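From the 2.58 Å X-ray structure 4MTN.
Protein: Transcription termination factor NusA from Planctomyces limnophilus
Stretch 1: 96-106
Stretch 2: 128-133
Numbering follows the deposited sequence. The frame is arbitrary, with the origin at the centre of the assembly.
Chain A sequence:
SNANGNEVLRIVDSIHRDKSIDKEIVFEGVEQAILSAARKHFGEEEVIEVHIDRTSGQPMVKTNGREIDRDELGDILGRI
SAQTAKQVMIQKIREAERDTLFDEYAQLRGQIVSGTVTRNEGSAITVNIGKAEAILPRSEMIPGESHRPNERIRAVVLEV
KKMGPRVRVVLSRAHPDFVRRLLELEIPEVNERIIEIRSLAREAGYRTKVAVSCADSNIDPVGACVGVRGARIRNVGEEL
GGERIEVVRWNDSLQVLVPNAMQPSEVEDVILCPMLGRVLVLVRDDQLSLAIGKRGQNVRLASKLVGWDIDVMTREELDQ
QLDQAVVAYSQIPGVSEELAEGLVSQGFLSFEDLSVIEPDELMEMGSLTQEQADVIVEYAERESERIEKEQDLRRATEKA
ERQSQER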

ATOM      1  N   ALA A  96     -19.040  15.440 -15.092  1.00 57.99           N
ATOM      2  CA  ALA A  96     -18.793  16.492 -14.114  1.00 52.57           C
ATOM      3  C   ALA A  96     -18.867  15.936 -12.698  1.00 50.87           C
ATOM      4  O   ALA A  96     -18.062  16.293 -11.838  1.00 48.71           O
ATOM      5  N   GLU A  97     -19.840  15.058 -12.466  1.00 55.67           N
ATOM      6  CA  GLU A  97     -20.006  14.409 -11.171  1.00 56.10           C
ATOM      7  C   GLU A  97     -18.786  13.563 -10.826  1.00 53.27           C
ATOM      8  O   GLU A  97     -18.307  13.575  -9.693  1.00 52.44           O
ATOM      9  N   ARG A  98     -18.289  12.830 -11.818  1.00 56.56           N
ATOM     10  CA  ARG A  98     -17.110  11.991 -11.641  1.00 59.97           C
ATOM     11  C   ARG A  98     -15.878  12.836 -11.315  1.00 56.42           C
ATOM     12  O   ARG A  98     -15.071  12.468 -10.461  1.00 53.30           O
ATOM     13  N   ASP A  99     -15.746  13.972 -11.994  1.00 56.44           N
ATOM     14  CA  ASP A  99     -14.637  14.891 -11.754  1.00 57.06           C
ATOM     15  C   ASP A  99     -14.687  15.469 -10.341  1.00 56.22           C
ATOM     16  O   ASP A  99     -13.652  15.648  -9.698  1.00 39.89           O
ATOM     17  N   THR A 100     -15.894  15.756  -9.865  1.00 53.76           N
ATOM     18  CA  THR A 100     -16.082  16.314  -8.531  1.00 52.32           C
ATOM     19  C   THR A 100     -15.783  15.281  -7.448  1.00 51.37           C
ATOM     20  O   THR A 100     -15.047  15.557  -6.499  1.00 51.30           O
ATOM     21  N   LEU A 101     -16.356  14.091  -7.601  1.00 50.60           N
ATOM     22  CA  LEU A 101     -16.167  13.017  -6.631  1.00 50.19           C
ATOM     23  C   LEU A 101     -14.714  12.561  -6.578  1.00 51.22           C
ATOM     24  O   LEU A 101     -14.239  12.103  -5.539  1.00 56.13           O
ATOM     25  N   PHE A 102     -14.012  12.686  -7.700  1.00 45.32           N
ATOM     26  CA  PHE A 102     -12.589  12.372  -7.739  1.00 37.32           C
ATOM     27  C   PHE A 102     -11.800  13.349  -6.872  1.00 40.96           C
ATOM     28  O   PHE A 102     -10.928  12.946  -6.108  1.00 36.43           O
ATOM     29  N   ASP A 103     -12.114  14.636  -6.998  1.00 42.71           N
ATOM     30  CA  ASP A 103     -11.406  15.680  -6.264  1.00 44.07           C
ATOM     31  C   ASP A 103     -11.517  15.497  -4.754  1.00 41.95           C
ATOM     32  O   ASP A 103     -10.559  15.732  -4.018  1.00 40.89           O
ATOM     33  N   GLU A 104     -12.693  15.077  -4.302  1.00 39.13           N
ATOM     34  CA  GLU A 104     -12.951  14.907  -2.878  1.00 40.50           C
ATOM     35  C   GLU A 104     -12.275  13.660  -2.313  1.00 45.72           C
ATOM     36  O   GLU A 104     -11.606  13.720  -1.282  1.00 54.50           O
ATOM     37  N   TYR A 105     -12.450  12.537  -3.000  1.00 43.89           N
ATOM     38  CA  TYR A 105     -12.000  11.243  -2.494  1.00 43.82           C
ATOM     39  C   TYR A 105     -10.504  10.981  -2.682  1.00 46.45           C
ATOM     40  O   TYR A 105      -9.910  10.216  -1.920  1.00 47.11           O
ATOM     41  N   ALA A 106      -9.894  11.608  -3.685  1.00 41.72           N
ATOM     42  CA  ALA A 106      -8.466  11.417  -3.937  1.00 40.12           C
ATOM     43  C   ALA A 106      -7.613  11.999  -2.812  1.00 47.32           C
ATOM     44  O   ALA A 106      -6.466  11.592  -2.618  1.00 50.84           O
ATOM     45  N   ASN A 128     -21.704   1.284  -0.480  1.00 58.93           N
ATOM     46  CA  ASN A 128     -22.295   2.588  -0.755  1.00 60.92           C
ATOM     47  C   ASN A 128     -21.979   3.596   0.342  1.00 63.32           C
ATOM     48  O   ASN A 128     -22.475   3.486   1.461  1.00 67.87           O
ATOM     49  N   ILE A 129     -21.158   4.584   0.005  1.00 61.65           N
ATOM     50  CA  ILE A 129     -20.796   5.639   0.943  1.00 59.61           C
ATOM     51  C   ILE A 129     -21.713   6.846   0.748  1.00 64.43           C
ATOM     52  O   ILE A 129     -21.535   7.892   1.368  1.00 66.88           O
ATOM     53  N   GLY A 130     -22.688   6.675  -0.140  1.00 69.58           N
ATOM     54  CA  GLY A 130     -23.786   7.610  -0.320  1.00 73.02           C
ATOM     55  C   GLY A 130     -23.573   8.695  -1.356  1.00 75.90           C
ATOM     56  O   GLY A 130     -24.538   9.198  -1.931  1.00 84.61           O
ATOM     57  N   LYS A 131     -22.320   9.059  -1.604  1.00 73.28           N
ATOM     58  CA  LYS A 131     -21.998   9.905  -2.746  1.00 71.86           C
ATOM     59  C   LYS A 131     -21.826   9.058  -4.000  1.00 69.49           C
ATOM     60  O   LYS A 131     -22.294   9.418  -5.081  1.00 72.62           O
ATOM     61  N   ALA A 132     -21.148   7.926  -3.837  1.00 64.92           N
ATOM     62  CA  ALA A 132     -20.851   7.028  -4.946  1.00 62.74           C
ATOM     63  C   ALA A 132     -20.597   5.612  -4.440  1.00 61.01           C
ATOM     64  O   ALA A 132     -20.371   5.401  -3.250  1.00 56.88           O
ATOM     65  N   GLU A 133     -20.643   4.644  -5.349  1.00 61.71           N
ATOM     66  CA  GLU A 133     -20.380   3.253  -4.997  1.00 60.35           C
ATOM     67  C   GLU A 133     -18.884   2.954  -5.023  1.00 53.95           C
ATOM     68  O   GLU A 133     -18.197   3.250  -5.999  1.00 54.61           O
TER

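Packing of a helix (stretch 1) against an irregular turn (stretch 2) in NusA. The contact is small, 281 Å² summed over both sides, and no hydrogen bond crosses it; the backbones come nearest at Leu101 and Lys131, whose CA atoms lie 7.7 Å apart, so the space between is filled by side chains. At the start of the stretch, already within the helix, Ala96 is out of reach of the turn, but its carbonyl O accepts a hydrogen bond from Thr100 OG1 (3.0 Å; Thr100 chi1 m) as well as the backbone bond from Thr100 N (3.0 Å). Glu97 leaves the helix sideways; with chi1 and chi2 both t it is extended, and its end comes nearer, OE2 stopping 4.5 Å from Lys131 O, a distant approach between two acceptors. Arg98 (chi1 t) and Asp99 (chi1 m) do not reach the turn and pair with each other instead, in a salt bridge from Arg98 NH1 to Asp99 OD1 (2.8 Å) whose hydrogen bond is weak, with an angle of 125°. Leu101 points toward the turn and is buried: its m, t rotamer sets CD1 3.7 Å from Ala132 CB and CD2 3.9 Å from Lys131 CB, so the two methyls of the fork meet neighbouring residues. Phe102 (t) and Asp103 (m) are out of reach. One helical turn after Thr100, Glu104 points toward the turn with chi1 and chi2 t. Its OE1 lies 3.3 Å from Lys131 CD, yet 4.1 Å from Lys131 NZ: the opposite charges are near each other, but beyond a salt bridge. The lysine explains this geometry, for its m, t, t chain runs out beside the helix and then bends at chi4 (m), leaving a methylene rather than the ammonium closest to the carboxylate. Lys131 nevertheless has the largest covered area of any residue here, 83 Å². Tyr105, chi1 m, is buried and points toward the turn; at 67 Å² it has the largest covered area of the helix residues. Its OH sits 3.1 Å from Lys131 CB and 3.3 Å from Ile129 CD1, close contacts with carbon, while Tyr105 CZ is 3.4 Å from the same Ile129 CD1. Ile129, in the p, t rotamer, points toward the helix and meets the ring obliquely, as does Lys131 CD. Within the turn, Gly130 adopts a positive phi of 91°, which favours glycine, and Gly130 N donates to Asn128 OD1 (2.8 Å).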

ATOM      1  CB  ALA A  96     -19.789  17.627 -14.292  1.00 49.81           C
ATOM      2  CB  GLU A  97     -21.267  13.541 -11.163  1.00 62.71           C
ATOM      3  CG  GLU A  97     -21.541  12.851  -9.836  1.00 70.48           C
ATOM      4  CD  GLU A  97     -22.655  11.824  -9.932  1.00 76.86           C
ATOM      5  OE1 GLU A  97     -22.910  11.324 -11.046  1.00 80.84           O
ATOM      6  OE2 GLU A  97     -23.275  11.518  -8.891  1.00 78.67           O
ATOM      7  CB  ARG A  98     -16.875  11.140 -12.895  1.00 63.38           C
ATOM      8  CG  ARG A  98     -15.505  10.487 -12.979  1.00 67.00           C
ATOM      9  CD  ARG A  98     -14.616  11.200 -13.984  1.00 69.38           C
ATOM     10  NE  ARG A  98     -14.976  10.866 -15.359  1.00 72.83           N
ATOM     11  CZ  ARG A  98     -14.438  11.435 -16.432  1.00 73.75           C
ATOM     12  NH1 ARG A  98     -13.516  12.377 -16.296  1.00 73.55           N
ATOM     13  NH2 ARG A  98     -14.826  11.062 -17.645  1.00 76.95           N
ATOM     14  CB  ASP A  99     -14.648  16.023 -12.783  1.00 60.88           C
ATOM     15  CG  ASP A  99     -14.148  15.580 -14.146  1.00 67.57           C
ATOM     16  OD1 ASP A  99     -13.947  14.363 -14.343  1.00 68.47           O
ATOM     17  OD2 ASP A  99     -13.958  16.449 -15.023  1.00 69.89           O
ATOM     18  CB  THR A 100     -17.515  16.843  -8.338  1.00 54.35           C
ATOM     19  OG1 THR A 100     -17.788  17.857  -9.312  1.00 56.77           O
ATOM     20  CG2 THR A 100     -17.684  17.428  -6.944  1.00 40.55           C
ATOM     21  CB  LEU A 101     -17.079  11.834  -6.959  1.00 49.45           C
ATOM     22  CG  LEU A 101     -18.578  12.104  -6.822  1.00 51.33           C
ATOM     23  CD1 LEU A 101     -19.388  10.884  -7.226  1.00 51.81           C
ATOM     24  CD2 LEU A 101     -18.917  12.532  -5.402  1.00 50.55           C
ATOM     25  CB  PHE A 102     -12.060  12.398  -9.175  1.00 44.83           C
ATOM     26  CG  PHE A 102     -10.569  12.214  -9.274  1.00 44.89           C
ATOM     27  CD1 PHE A 102      -9.726  13.308  -9.392  1.00 39.31           C
ATOM     28  CD2 PHE A 102     -10.012  10.947  -9.245  1.00 44.21           C
ATOM     29  CE1 PHE A 102      -8.357  13.140  -9.478  1.00 40.28           C
ATOM     30  CE2 PHE A 102      -8.644  10.772  -9.330  1.00 39.09           C
ATOM     31  CZ  PHE A 102      -7.815  11.869  -9.447  1.00 39.76           C
ATOM     32  CB  ASP A 103     -11.938  17.059  -6.653  1.00 46.88           C
ATOM     33  CG  ASP A 103     -11.583  17.441  -8.072  1.00 49.60           C
ATOM     34  OD1 ASP A 103     -10.553  16.953  -8.581  1.00 49.01           O
ATOM     35  OD2 ASP A 103     -12.335  18.231  -8.679  1.00 54.44           O
ATOM     36  CB  GLU A 104     -14.458  14.842  -2.625  1.00 44.76           C
ATOM     37  CG  GLU A 104     -14.839  14.640  -1.171  1.00 53.91           C
ATOM     38  CD  GLU A 104     -16.336  14.506  -0.981  1.00 61.10           C
ATOM     39  OE1 GLU A 104     -17.068  14.525  -1.994  1.00 64.24           O
ATOM     40  OE2 GLU A 104     -16.780  14.383   0.180  1.00 64.36           O
ATOM     41  CB  TYR A 105     -12.813  10.127  -3.153  1.00 47.19           C
ATOM     42  CG  TYR A 105     -14.222  10.029  -2.612  1.00 53.73           C
ATOM     43  CD1 TYR A 105     -14.462  10.089  -1.246  1.00 52.72           C
ATOM     44  CD2 TYR A 105     -15.310   9.891  -3.462  1.00 58.71           C
ATOM     45  CE1 TYR A 105     -15.741  10.006  -0.739  1.00 51.46           C
ATOM     46  CE2 TYR A 105     -16.600   9.807  -2.963  1.00 57.40           C
ATOM     47  CZ  TYR A 105     -16.807   9.867  -1.599  1.00 54.66           C
ATOM     48  OH  TYR A 105     -18.081   9.785  -1.088  1.00 57.57           O
ATOM     49  CB  ALA A 106      -8.073  12.033  -5.266  1.00 40.47           C
ATOM     50  CB  ASN A 128     -23.810   2.467  -0.921  1.00 65.38           C
ATOM     51  CG  ASN A 128     -24.484   3.810  -1.117  1.00 66.17           C
ATOM     52  OD1 ASN A 128     -23.902   4.732  -1.689  1.00 66.96           O
ATOM     53  ND2 ASN A 128     -25.717   3.929  -0.640  1.00 68.16           N
ATOM     54  CB  ILE A 129     -19.322   6.037   0.785  1.00 55.72           C
ATOM     55  CG1 ILE A 129     -19.060   6.588  -0.617  1.00 56.59           C
ATOM     56  CG2 ILE A 129     -18.428   4.830   1.052  1.00 48.36           C
ATOM     57  CD1 ILE A 129     -17.598   6.565  -1.022  1.00 51.94           C
ATOM     58  CB  LYS A 131     -20.741  10.730  -2.478  1.00 74.75           C
ATOM     59  CG  LYS A 131     -20.958  11.873  -1.500  1.00 78.10           C
ATOM     60  CD  LYS A 131     -19.716  12.734  -1.367  1.00 78.44           C
ATOM     61  CE  LYS A 131     -19.988  13.967  -0.522  1.00 81.36           C
ATOM     62  NZ  LYS A 131     -21.018  14.852  -1.137  1.00 82.85           N
ATOM     63  CB  ALA A 132     -19.651   7.532  -5.732  1.00 58.60           C
ATOM     64  CB  GLU A 133     -21.120   2.308  -5.946  1.00 68.60           C
ATOM     65  CG  GLU A 133     -22.636   2.418  -5.882  1.00 78.86           C
ATOM     66  CD  GLU A 133     -23.213   1.860  -4.593  1.00 86.22           C
ATOM     67  OE1 GLU A 133     -22.514   1.082  -3.912  1.00 89.43           O
ATOM     68  OE2 GLU A 133     -24.368   2.201  -4.262  1.00 87.94           O
TER